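Local coordinates for PbSGBP-B lipoprotein (Prevotella bryantii B14, PDB 6D2Y) that probably binds polysaccharide at the bacterial cell surface, as a lipoprotein encoded within a polysaccharide utilization locus, and carries a magnesium ion, at residues V266-N271 with I426-G431; I77-Q82 with Y124-T129. One frame throughout, in Å; residues are numbered along the deposited sequence.

Interaction 1 of 2, residues V266-N271 with I426-G431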
# COMPACT_ATOMS: atom_id res chain seq x y z
N VAL A 266 -3.53 -30.15 -7.72
CA VAL A 266 -2.33 -30.33 -6.92
C VAL A 266 -2.65 -29.93 -5.49
O VAL A 266 -2.91 -28.76 -5.20
CB VAL A 266 -1.15 -29.52 -7.48
CG1 VAL A 266 0.14 -29.90 -6.77
CG2 VAL A 266 -1.03 -29.73 -8.97
N THR A 267 -2.62 -30.90 -4.58
CA THR A 267 -3.10 -30.69 -3.22
C THR A 267 -2.02 -30.04 -2.36
O THR A 267 -0.86 -30.45 -2.38
CB THR A 267 -3.54 -32.02 -2.60
OG1 THR A 267 -4.68 -32.51 -3.31
CG2 THR A 267 -3.92 -31.83 -1.14
N MSE A 268 -2.45 -29.08 -1.54
CA MSE A 268 -1.59 -28.39 -0.61
C MSE A 268 -2.10 -28.82 0.74
O MSE A 268 -3.31 -28.66 1.01
CB MSE A 268 -1.72 -26.88 -0.77
CG MSE A 268 -1.53 -26.17 0.56
SE MSE A 268 0.40 -25.99 0.93
CE MSE A 268 0.62 -24.13 0.32
N ALA A 269 -1.23 -29.34 1.60
CA ALA A 269 -1.65 -29.82 2.91
C ALA A 269 -2.05 -28.66 3.82
O ALA A 269 -1.57 -27.53 3.67
CB ALA A 269 -0.55 -30.64 3.57
N ALA A 270 -2.94 -28.95 4.76
CA ALA A 270 -3.42 -27.92 5.68
C ALA A 270 -2.30 -27.40 6.58
O ALA A 270 -2.30 -26.22 6.95
CB ALA A 270 -4.57 -28.45 6.53
N ASN A 271 -1.35 -28.26 6.95
CA ASN A 271 -0.23 -27.86 7.78
C ASN A 271 0.89 -27.20 6.98
O ASN A 271 1.96 -26.92 7.55
CB ASN A 271 0.32 -29.06 8.56
CG ASN A 271 1.04 -30.05 7.66
OD1 ASN A 271 0.77 -30.14 6.46
ND2 ASN A 271 1.96 -30.82 8.25
N ILE A 426 10.13 -17.57 -3.93
CA ILE A 426 8.74 -17.48 -3.51
C ILE A 426 8.29 -18.90 -3.20
O ILE A 426 8.18 -19.73 -4.11
CB ILE A 426 7.85 -16.82 -4.57
CG1 ILE A 426 8.43 -15.48 -5.00
CG2 ILE A 426 6.43 -16.67 -4.05
CD1 ILE A 426 7.42 -14.53 -5.60
N PHE A 427 8.02 -19.18 -1.93
CA PHE A 427 7.74 -20.53 -1.46
C PHE A 427 6.51 -20.50 -0.57
O PHE A 427 6.49 -19.82 0.46
CB PHE A 427 8.95 -21.09 -0.70
CG PHE A 427 8.95 -22.60 -0.59
CD1 PHE A 427 7.96 -23.36 -1.18
CD2 PHE A 427 9.96 -23.25 0.10
CE1 PHE A 427 7.97 -24.74 -1.08
CE2 PHE A 427 9.97 -24.62 0.21
CZ PHE A 427 8.98 -25.37 -0.38
N LEU A 428 5.48 -21.25 -0.97
CA LEU A 428 4.28 -21.44 -0.16
C LEU A 428 4.55 -22.58 0.81
O LEU A 428 4.48 -23.75 0.45
CB LEU A 428 3.08 -21.76 -1.05
CG LEU A 428 2.19 -20.65 -1.60
CD1 LEU A 428 3.00 -19.50 -2.17
CD2 LEU A 428 1.30 -21.25 -2.67
N ILE A 429 4.87 -22.24 2.06
CA ILE A 429 5.26 -23.26 3.03
C ILE A 429 5.10 -22.68 4.43
O ILE A 429 5.36 -21.50 4.66
CB ILE A 429 6.70 -23.75 2.77
CG1 ILE A 429 7.08 -24.86 3.76
CG2 ILE A 429 7.69 -22.60 2.85
CD1 ILE A 429 8.45 -25.44 3.51
N LYS A 430 4.67 -23.53 5.35
CA LYS A 430 4.68 -23.23 6.78
C LYS A 430 5.93 -23.87 7.38
O LYS A 430 6.03 -25.10 7.43
CB LYS A 430 3.41 -23.73 7.47
CG LYS A 430 3.45 -23.60 8.98
CD LYS A 430 2.66 -24.70 9.65
CE LYS A 430 2.50 -24.43 11.14
NZ LYS A 430 1.16 -24.83 11.65
N GLY A 431 6.87 -23.04 7.82
CA GLY A 431 8.09 -23.55 8.40
C GLY A 431 7.95 -23.89 9.87
O GLY A 431 7.09 -23.38 10.58

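Interaction 2 of 2, residues I77-Q82 with Y124-T129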
# COMPACT_ATOMS: atom_id res chain seq x y z
N ILE A 77 -23.48 27.59 18.41
CA ILE A 77 -22.45 27.78 17.39
C ILE A 77 -22.39 26.52 16.55
O ILE A 77 -22.28 25.41 17.09
CB ILE A 77 -21.07 28.07 18.02
CG1 ILE A 77 -21.04 29.46 18.67
CG2 ILE A 77 -19.97 27.95 16.98
CD1 ILE A 77 -19.69 29.84 19.24
N LEU A 78 -22.46 26.67 15.23
CA LEU A 78 -22.21 25.58 14.31
C LEU A 78 -21.01 25.90 13.44
O LEU A 78 -20.94 26.98 12.85
CB LEU A 78 -23.42 25.30 13.42
CG LEU A 78 -24.61 24.69 14.13
CD1 LEU A 78 -25.57 25.82 14.40
CD2 LEU A 78 -25.27 23.60 13.26
N PHE A 79 -20.08 24.96 13.35
CA PHE A 79 -19.02 24.98 12.36
C PHE A 79 -19.51 24.18 11.16
O PHE A 79 -19.68 22.96 11.24
CB PHE A 79 -17.74 24.38 12.94
CG PHE A 79 -17.07 25.25 13.95
CD1 PHE A 79 -17.45 25.22 15.28
CD2 PHE A 79 -16.05 26.10 13.57
CE1 PHE A 79 -16.82 26.03 16.22
CE2 PHE A 79 -15.42 26.91 14.49
CZ PHE A 79 -15.81 26.87 15.82
N ASN A 80 -19.76 24.87 10.04
CA ASN A 80 -20.41 24.29 8.86
C ASN A 80 -21.75 23.74 9.31
O ASN A 80 -22.59 24.52 9.78
CB ASN A 80 -19.46 23.28 8.20
CG ASN A 80 -18.13 23.89 7.84
OD1 ASN A 80 -18.02 24.70 6.92
ND2 ASN A 80 -17.09 23.48 8.56
N ASP A 81 -22.00 22.43 9.21
CA ASP A 81 -23.25 21.84 9.67
C ASP A 81 -23.08 21.08 10.98
O ASP A 81 -23.99 20.34 11.38
CB ASP A 81 -23.81 20.90 8.59
CG ASP A 81 -22.79 19.87 8.12
OD1 ASP A 81 -21.68 19.83 8.69
OD2 ASP A 81 -23.09 19.11 7.18
N GLN A 82 -21.95 21.25 11.65
CA GLN A 82 -21.66 20.53 12.89
C GLN A 82 -21.86 21.47 14.07
O GLN A 82 -21.22 22.52 14.15
CB GLN A 82 -20.23 19.99 12.87
CG GLN A 82 -19.95 19.06 11.70
CD GLN A 82 -20.87 17.85 11.67
OE1 GLN A 82 -21.03 17.16 12.68
NE2 GLN A 82 -21.49 17.60 10.52
N TYR A 124 -19.85 33.96 10.50
CA TYR A 124 -18.48 34.45 10.52
C TYR A 124 -17.63 33.51 9.68
O TYR A 124 -17.55 32.31 9.99
CB TYR A 124 -17.95 34.55 11.95
CG TYR A 124 -16.49 34.93 12.06
CD1 TYR A 124 -15.52 33.96 12.27
CD2 TYR A 124 -16.09 36.26 11.97
CE1 TYR A 124 -14.19 34.30 12.38
CE2 TYR A 124 -14.76 36.60 12.08
CZ TYR A 124 -13.81 35.62 12.29
OH TYR A 124 -12.48 35.96 12.39
N ASP A 125 -17.03 34.03 8.62
CA ASP A 125 -16.23 33.21 7.72
C ASP A 125 -15.06 32.58 8.47
O ASP A 125 -14.23 33.29 9.06
CB ASP A 125 -15.72 34.04 6.55
CG ASP A 125 -16.83 34.51 5.63
OD1 ASP A 125 -18.01 34.36 6.01
OD2 ASP A 125 -16.52 35.01 4.53
N PHE A 126 -14.99 31.25 8.45
CA PHE A 126 -13.97 30.52 9.19
C PHE A 126 -13.91 29.10 8.63
O PHE A 126 -14.94 28.45 8.47
CB PHE A 126 -14.29 30.49 10.69
CG PHE A 126 -13.20 29.91 11.54
CD1 PHE A 126 -13.27 28.60 11.99
CD2 PHE A 126 -12.10 30.68 11.90
CE1 PHE A 126 -12.27 28.06 12.77
CE2 PHE A 126 -11.09 30.14 12.69
CZ PHE A 126 -11.18 28.83 13.12
N GLN A 127 -12.70 28.63 8.34
CA GLN A 127 -12.50 27.34 7.71
C GLN A 127 -12.15 26.28 8.75
O GLN A 127 -11.40 26.55 9.69
CB GLN A 127 -11.39 27.40 6.66
CG GLN A 127 -11.50 28.59 5.72
CD GLN A 127 -10.26 28.76 4.86
OE1 GLN A 127 -10.13 28.13 3.81
NE2 GLN A 127 -9.35 29.62 5.30
N VAL A 128 -12.70 25.09 8.58
CA VAL A 128 -12.38 23.94 9.41
C VAL A 128 -11.37 23.10 8.63
O VAL A 128 -11.70 22.53 7.59
CB VAL A 128 -13.62 23.13 9.78
CG1 VAL A 128 -13.22 21.81 10.43
CG2 VAL A 128 -14.52 23.94 10.71
N THR A 129 -10.14 23.03 9.14
CA THR A 129 -9.07 22.33 8.44
C THR A 129 -9.27 20.82 8.55
O THR A 129 -9.39 20.28 9.65
CB THR A 129 -7.72 22.74 9.01
OG1 THR A 129 -7.34 24.01 8.47
CG2 THR A 129 -6.65 21.71 8.66
O HOH W 1 -14.73 24.47 6.70

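Interaction 1 of 2, residues V266-N271 with I426-G431
The side chain of Met268, a selenomethionine, lies across the root of Leu428, its terminal methyl CE 3.7 Å from Leu428 CB. The contact belongs to the beta-sandwich of the C-terminal region assigned as a xyloglucan-binding domain: 266-271 is part of the long connection between strands 258-261 and 279-282, and 426-431 carries the end of strand 423-428 into the following loop. The touching parts of the two segments run in nearly the same direction, 19° apart, but are too far separated for strand pairing, with the CA atoms of Met268 and Leu428 9.1 Å apart. The selenomethionine spans this gap with a chain bent at both chi2 (81°) and chi3, which turns the terminal methyl CE onto Leu428, the two side chains crossing at about a right angle. Leu428 also packs on Phe278, Met330 and Ile261, so the methyl adds to an apolar cluster. The loop holding Met268 is itself tied by backbone hydrogen bonds between Met268 and Cys445 and between Ala270 and Gly442. Farther along, the contact turns to the protein surface and changes character. Lys430 passes its aliphatic chain by the backbone of Asn271, while its ammonium group forms a salt bridge with Asp441. With Lys430 CG anti to the backbone N (chi1 173°), CD comes to 3.1 Å from the carbonyl oxygen of Asn271.

Interaction 2 of 2, residues I77-Q82 with Y124-T129
Strand 74-79 ends in a type II' beta turn from Phe79 to Gln82, closed by Phe79 N to Gln82 O (2.8 Å) and Gln82 N to Phe79 O, and the turn comes up to the late part of strand 121-129, where the CA atoms of Phe79 and Val128 are 7.3 Å apart. Strand 111-116 lies between these two strands in the N-terminal mixed sheet, so the segments meet through side chains. Phe79 reaches over to Phe126 and Val128. Its CE2 is 3.7 Å from Phe126 CD1, which sits at the edge of the Phe79 ring and near its plane; the ring planes are inclined at 67° with centroids 6.0 Å apart, an oblique aromatic pair. The first torsions differ: CG is beside the backbone N in Phe79 (chi1 -72°) and anti to it in Phe126, which brings CE2 of one ring to CD1 of the other. Val128 fills the other part of the contact. Its CG2 branch lies 3.9 Å from Phe79 CD2 and 3.4 Å from Asn80 ND2, so that one methyl touches both ring and amide. Met112 and Pro101 pack on Phe79, and Ile43 and Ala58 on Phe126, extending the apolar layer. Asn80, buried at the first corner of the turn, uses both ends of its amide: OD1 accepts hydrogen bonds from the backbone N atoms of Thr109 and Asp110, while ND2 donates to a water at 3.2 Å. That water also accepts from Val128 N, at 2.8 Å. The chemistry is therefore divided: Phe79, Phe126 and Val128 meet through hydrocarbon packing, the Val128 methyl also lies against the Asn80 amide, and that amide fixes the turn to neighbouring backbone, directly through OD1 and by way of the water through ND2.

Overall arrangement
Interactions 1 and 2 lie on opposite sides of the chain's centre, 56 Å apart between centres and about 41 Å between nearest atoms, so neither touches the other. Interaction 2 closes before interaction 1 opens along the sequence: 77-82 with 124-129 belongs to the N-terminal sheet, whereas 266-271 with 426-431 lies in the assigned glycan-binding region. Both contacts are away from the magnesium site formed by Asp225, Asp227, Ser255, Asn257 and Asp452. Interaction 2 is wholly buried and includes a bridging water; interaction 1 is partly buried, running from an apolar interior to an exposed loop.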